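Local coordinates for Exo-poly-alpha-D-galacturonosidase (Thermotoga maritima, PDB 3JUR), which probably hydrolyses the glycosidic linkages of polygalacturonate, the backbone of pectin, working from chain ends as an exo-acting polygalacturonase, at residues C198-V203 / S221-I226; G259-V264 / G298-S303. All coordinates share one frame; numbering follows the deposited sequence.

Contact 1: C198-V203 / S221-I226; sequences CRNVLV and SENVII
N200 and N223 meet where each strand-bearing segment turns a corner, and both have positive phi (62°), a conformation asparagine tolerates better than most residues. With CG anti to its backbone N, N223 reaches across so that ND2 donates to OD1 of N200 at 2.8 Å. The approach is from above the carbonyl plane of N200, and the two amides are turned 65° apart. N200 ND2 in turn donates to OD1 of N124, while N223 OD1 accepts the backbone N of R19. This is an asparagine ladder in a parallel beta-helix, with equivalent corners of successive coils stacked on one another. Backbone rungs continue past the corner, from N200 N to E222 O, V201 N to N223 O, I225 N to V201 O and V203 N to I225 O; R199 and L202 turn theirs to the coil before, at C122, N124, V125 and I127. Ahead of the corner, C198 O accepts E222 N, and S221 OG receives C198 N at 3.0 Å, the serine oxygen also bonding V219 O. Beta-branched valine and isoleucine suit the extended chain beyond: V201 lies beside V224, and L202 reaches CG2 of I225 with its CD1 at 3.6 Å. R199 turns its guanidinium away from E222, toward the coil before, where it forms a salt bridge with E123.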
loop_
_atom_site.group_PDB
_atom_site.type_symbol
_atom_site.label_atom_id
_atom_site.label_comp_id
_atom_site.label_asym_id
_atom_site.label_seq_id
_atom_site.Cartn_x
_atom_site.Cartn_y
_atom_site.Cartn_z
ATOM N N CYS D 198 20.647 44.713 13.820
ATOM C CA CYS D 198 21.630 44.958 12.772
ATOM C C CYS D 198 21.025 44.820 11.381
ATOM O O CYS D 198 20.012 44.150 11.200
ATOM C CB CYS D 198 22.820 44.007 12.918
ATOM S SG CYS D 198 23.765 44.241 14.419
ATOM N N ARG D 199 21.668 45.463 10.411
ATOM C CA ARG D 199 21.304 45.377 9.003
ATOM C C ARG D 199 22.497 44.880 8.199
ATOM O O ARG D 199 23.631 45.285 8.464
ATOM C CB ARG D 199 20.900 46.759 8.481
ATOM C CG ARG D 199 19.415 46.932 8.215
ATOM C CD ARG D 199 19.070 48.372 7.809
ATOM N NE ARG D 199 19.880 48.860 6.690
ATOM C CZ ARG D 199 19.684 50.016 6.049
ATOM N NH1 ARG D 199 18.687 50.825 6.395
ATOM N NH2 ARG D 199 20.486 50.365 5.048
ATOM N N ASN D 200 22.235 44.031 7.203
ATOM C CA ASN D 200 23.262 43.541 6.265
ATOM C C ASN D 200 24.357 42.756 6.978
ATOM O O ASN D 200 25.460 43.270 7.224
ATOM C CB ASN D 200 23.885 44.680 5.438
ATOM C CG ASN D 200 22.852 45.632 4.864
ATOM O OD1 ASN D 200 21.693 45.272 4.675
ATOM N ND2 ASN D 200 23.273 46.860 4.586
ATOM N N VAL D 201 24.043 41.510 7.303
ATOM C CA VAL D 201 24.923 40.665 8.090
ATOM C C VAL D 201 25.187 39.374 7.333
ATOM O O VAL D 201 24.268 38.779 6.766
ATOM C CB VAL D 201 24.304 40.355 9.480
ATOM C CG1 VAL D 201 25.090 39.272 10.200
ATOM C CG2 VAL D 201 24.230 41.621 10.336
ATOM N N LEU D 202 26.445 38.955 7.322
ATOM C CA LEU D 202 26.847 37.703 6.695
ATOM C C LEU D 202 27.670 36.876 7.673
ATOM O O LEU D 202 28.587 37.393 8.296
ATOM C CB LEU D 202 27.660 37.986 5.425
ATOM C CG LEU D 202 28.403 36.842 4.728
ATOM C CD1 LEU D 202 27.443 35.794 4.195
ATOM C CD2 LEU D 202 29.268 37.386 3.599
ATOM N N VAL D 203 27.323 35.603 7.819
ATOM C CA VAL D 203 28.164 34.646 8.531
ATOM C C VAL D 203 28.397 33.469 7.594
ATOM O O VAL D 203 27.435 32.814 7.156
ATOM C CB VAL D 203 27.513 34.130 9.847
ATOM C CG1 VAL D 203 28.409 33.070 10.526
ATOM C CG2 VAL D 203 27.210 35.276 10.805
ATOM N N SER D 221 16.937 41.919 13.412
ATOM C CA SER D 221 17.869 42.200 12.336
ATOM C C SER D 221 17.231 41.959 10.975
ATOM O O SER D 221 16.269 41.190 10.845
ATOM C CB SER D 221 19.131 41.348 12.495
ATOM O OG SER D 221 19.878 41.781 13.620
ATOM N N GLU D 222 17.790 42.613 9.964
ATOM C CA GLU D 222 17.259 42.545 8.614
ATOM C C GLU D 222 18.380 42.348 7.598
ATOM O O GLU D 222 19.465 42.932 7.729
ATOM C CB GLU D 222 16.478 43.821 8.309
ATOM C CG GLU D 222 15.540 43.701 7.141
ATOM C CD GLU D 222 14.572 44.864 7.056
ATOM O OE1 GLU D 222 13.975 45.216 8.099
ATOM O OE2 GLU D 222 14.410 45.417 5.946
ATOM N N ASN D 223 18.099 41.532 6.583
ATOM C CA ASN D 223 19.079 41.143 5.566
ATOM C C ASN D 223 20.259 40.372 6.168
ATOM O O ASN D 223 21.384 40.886 6.278
ATOM C CB ASN D 223 19.538 42.346 4.728
ATOM C CG ASN D 223 20.529 41.960 3.648
ATOM O OD1 ASN D 223 20.632 40.795 3.275
ATOM N ND2 ASN D 223 21.268 42.943 3.139
ATOM N N VAL D 224 19.985 39.127 6.553
ATOM C CA VAL D 224 20.979 38.277 7.190
ATOM C C VAL D 224 21.212 37.018 6.337
ATOM O O VAL D 224 20.256 36.344 5.934
ATOM C CB VAL D 224 20.544 37.897 8.637
ATOM C CG1 VAL D 224 21.618 37.078 9.344
ATOM C CG2 VAL D 224 20.185 39.146 9.451
ATOM N N ILE D 225 22.480 36.731 6.045
ATOM C CA ILE D 225 22.871 35.527 5.312
ATOM C C ILE D 225 23.792 34.665 6.187
ATOM O O ILE D 225 24.817 35.133 6.685
ATOM C CB ILE D 225 23.589 35.865 3.972
ATOM C CG1 ILE D 225 22.657 36.626 3.028
ATOM C CG2 ILE D 225 24.117 34.607 3.295
ATOM C CD1 ILE D 225 23.384 37.354 1.882
ATOM N N ILE D 226 23.402 33.411 6.385
ATOM C CA ILE D 226 24.265 32.439 7.046
ATOM C C ILE D 226 24.404 31.265 6.095
ATOM O O ILE D 226 23.419 30.615 5.724
ATOM C CB ILE D 226 23.719 32.010 8.417
ATOM C CG1 ILE D 226 23.564 33.232 9.325
ATOM C CG2 ILE D 226 24.658 31.000 9.084
ATOM C CD1 ILE D 226 22.489 33.080 10.370
#

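Contact 2: G259-V264 / G298-S303; sequences GDDSVV and GLVIGS
V263 and V300 carry the shorter of two backbone hydrogen bonds in this short parallel pairing, V300 N donating to V263 O at 2.8 Å. The other, weak, runs from V263 N to G298 O (3.3 Å), and V264 CA makes a CA-H...O contact with V300 O, so the strands are joined by few polar links. Apolar contacts do the rest. V264 CG1 lies against V300 CB at 3.7 Å, the two valines side by side and pointing the same way; on the other face, V263 CG1 approaches L299 CD1 at 4.1 Å, and both residues also meet V285. Valine suits such places, its branched carbon filling space on an extended chain.

D261 brings a carboxylate to the contact. Its side chain crosses V300 at about a right angle; CG, anti to the carbonyl carbon (chi1 -61°), is set over the valine's methyls, with CG2 3.5 Å from OD1. OD1 forms a salt bridge with R327 and OD2 one with K329. An alanine here would probably leave both cations without their mate and uncover the methyls of V300. G302 takes backbone angles that call for glycine, and its carbonyl O touches V264 CG1 and accepts a hydrogen bond from K266.

D260 and D261 probably correspond to the paired aspartates of family 28 active sites; R327 and K329 thus hold the D261 carboxylate in a set orientation over V300.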
loop_
_atom_site.group_PDB
_atom_site.type_symbol
_atom_site.label_atom_id
_atom_site.label_comp_id
_atom_site.label_asym_id
_atom_site.label_seq_id
_atom_site.Cartn_x
_atom_site.Cartn_y
_atom_site.Cartn_z
ATOM N N GLY D 259 22.663 20.520 20.166
ATOM C CA GLY D 259 22.204 19.987 21.446
ATOM C C GLY D 259 20.727 20.231 21.693
ATOM O O GLY D 259 20.126 19.601 22.552
ATOM N N ASP D 260 20.141 21.152 20.941
ATOM C CA ASP D 260 18.713 21.416 21.033
ATOM C C ASP D 260 18.188 21.589 19.609
ATOM O O ASP D 260 18.681 20.939 18.682
ATOM C CB ASP D 260 18.473 22.655 21.910
ATOM C CG ASP D 260 17.133 22.624 22.635
ATOM O OD1 ASP D 260 16.098 22.914 21.993
ATOM O OD2 ASP D 260 17.115 22.332 23.855
ATOM N N ASP D 261 17.203 22.461 19.419
ATOM C CA ASP D 261 16.667 22.739 18.085
ATOM C C ASP D 261 17.761 23.238 17.130
ATOM O O ASP D 261 18.616 24.040 17.526
ATOM C CB ASP D 261 15.543 23.763 18.194
ATOM C CG ASP D 261 14.376 23.268 19.048
ATOM O OD1 ASP D 261 13.987 22.093 18.896
ATOM O OD2 ASP D 261 13.850 24.056 19.866
ATOM N N SER D 262 17.746 22.772 15.881
ATOM C CA SER D 262 18.812 23.130 14.936
ATOM C C SER D 262 18.615 24.524 14.331
ATOM O O SER D 262 19.451 25.412 14.518
ATOM C CB SER D 262 18.959 22.070 13.845
ATOM O OG SER D 262 19.455 20.857 14.381
ATOM N N VAL D 263 17.523 24.710 13.598
ATOM C CA VAL D 263 17.141 26.028 13.106
ATOM C C VAL D 263 15.790 26.360 13.740
ATOM O O VAL D 263 14.801 25.660 13.504
ATOM C CB VAL D 263 17.057 26.063 11.564
ATOM C CG1 VAL D 263 16.565 27.431 11.066
ATOM C CG2 VAL D 263 18.405 25.723 10.956
ATOM N N VAL D 264 15.768 27.422 14.550
ATOM C CA VAL D 264 14.612 27.762 15.383
ATOM C C VAL D 264 14.193 29.196 15.179
ATOM O O VAL D 264 14.914 30.107 15.568
ATOM C CB VAL D 264 14.930 27.691 16.894
ATOM C CG1 VAL D 264 13.759 27.099 17.637
ATOM C CG2 VAL D 264 16.231 26.953 17.170
ATOM N N GLY D 298 14.632 19.722 13.268
ATOM C CA GLY D 298 15.342 20.201 12.087
ATOM C C GLY D 298 14.966 21.637 11.768
ATOM O O GLY D 298 15.828 22.520 11.729
ATOM N N LEU D 299 13.676 21.852 11.517
ATOM C CA LEU D 299 13.110 23.189 11.383
ATOM C C LEU D 299 12.075 23.393 12.475
ATOM O O LEU D 299 11.069 22.675 12.533
ATOM C CB LEU D 299 12.463 23.415 10.013
ATOM C CG LEU D 299 12.034 24.892 9.898
ATOM C CD1 LEU D 299 13.205 25.804 9.449
ATOM C CD2 LEU D 299 10.826 25.085 9.035
ATOM N N VAL D 300 12.318 24.385 13.329
ATOM C CA VAL D 300 11.497 24.598 14.508
ATOM C C VAL D 300 10.938 26.022 14.534
ATOM O O VAL D 300 11.632 26.978 14.173
ATOM C CB VAL D 300 12.294 24.277 15.798
ATOM C CG1 VAL D 300 11.406 24.340 17.045
ATOM C CG2 VAL D 300 12.917 22.905 15.698
ATOM N N ILE D 301 9.670 26.153 14.918
ATOM C CA ILE D 301 9.083 27.468 15.176
ATOM C C ILE D 301 8.671 27.516 16.653
ATOM O O ILE D 301 8.010 26.592 17.143
ATOM C CB ILE D 301 7.847 27.797 14.262
ATOM C CG1 ILE D 301 8.027 27.338 12.800
ATOM C CG2 ILE D 301 7.507 29.285 14.339
ATOM C CD1 ILE D 301 9.100 28.063 12.005
ATOM N N GLY D 302 9.084 28.573 17.360
ATOM C CA GLY D 302 8.734 28.759 18.773
ATOM C C GLY D 302 9.775 28.228 19.749
ATOM O O GLY D 302 10.867 27.836 19.336
ATOM N N SER D 303 9.455 28.179 21.042
ATOM C CA SER D 303 8.130 28.521 21.579
ATOM C C SER D 303 7.944 30.023 21.776
ATOM O O SER D 303 6.831 30.497 22.004
ATOM C CB SER D 303 7.916 27.826 22.917
ATOM O OG SER D 303 8.672 28.465 23.938
#

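How the contacts relate
The two contacts come in series along the chain, 198-203 with 221-226 closing before 259-264 with 298-303 begins, and their centres lie 19 Å apart, the nearest atoms about 8 Å. Both pair strands of successive coils in the right-handed parallel beta-helix expected of family 28, but on different faces. Contact 1 joins strand 201-204 to 224-233, and contact 2 joins 263-265, an outermost strand of its own sheet, to 299-301. I241 links them: I226 of contact 1 touches it, and S262 and V264 of contact 2 bond to its backbone. Contact 1 thus builds the helix scaffold at a stacked corner, whereas contact 2 lies nearer the chain centre, beside the probable active site.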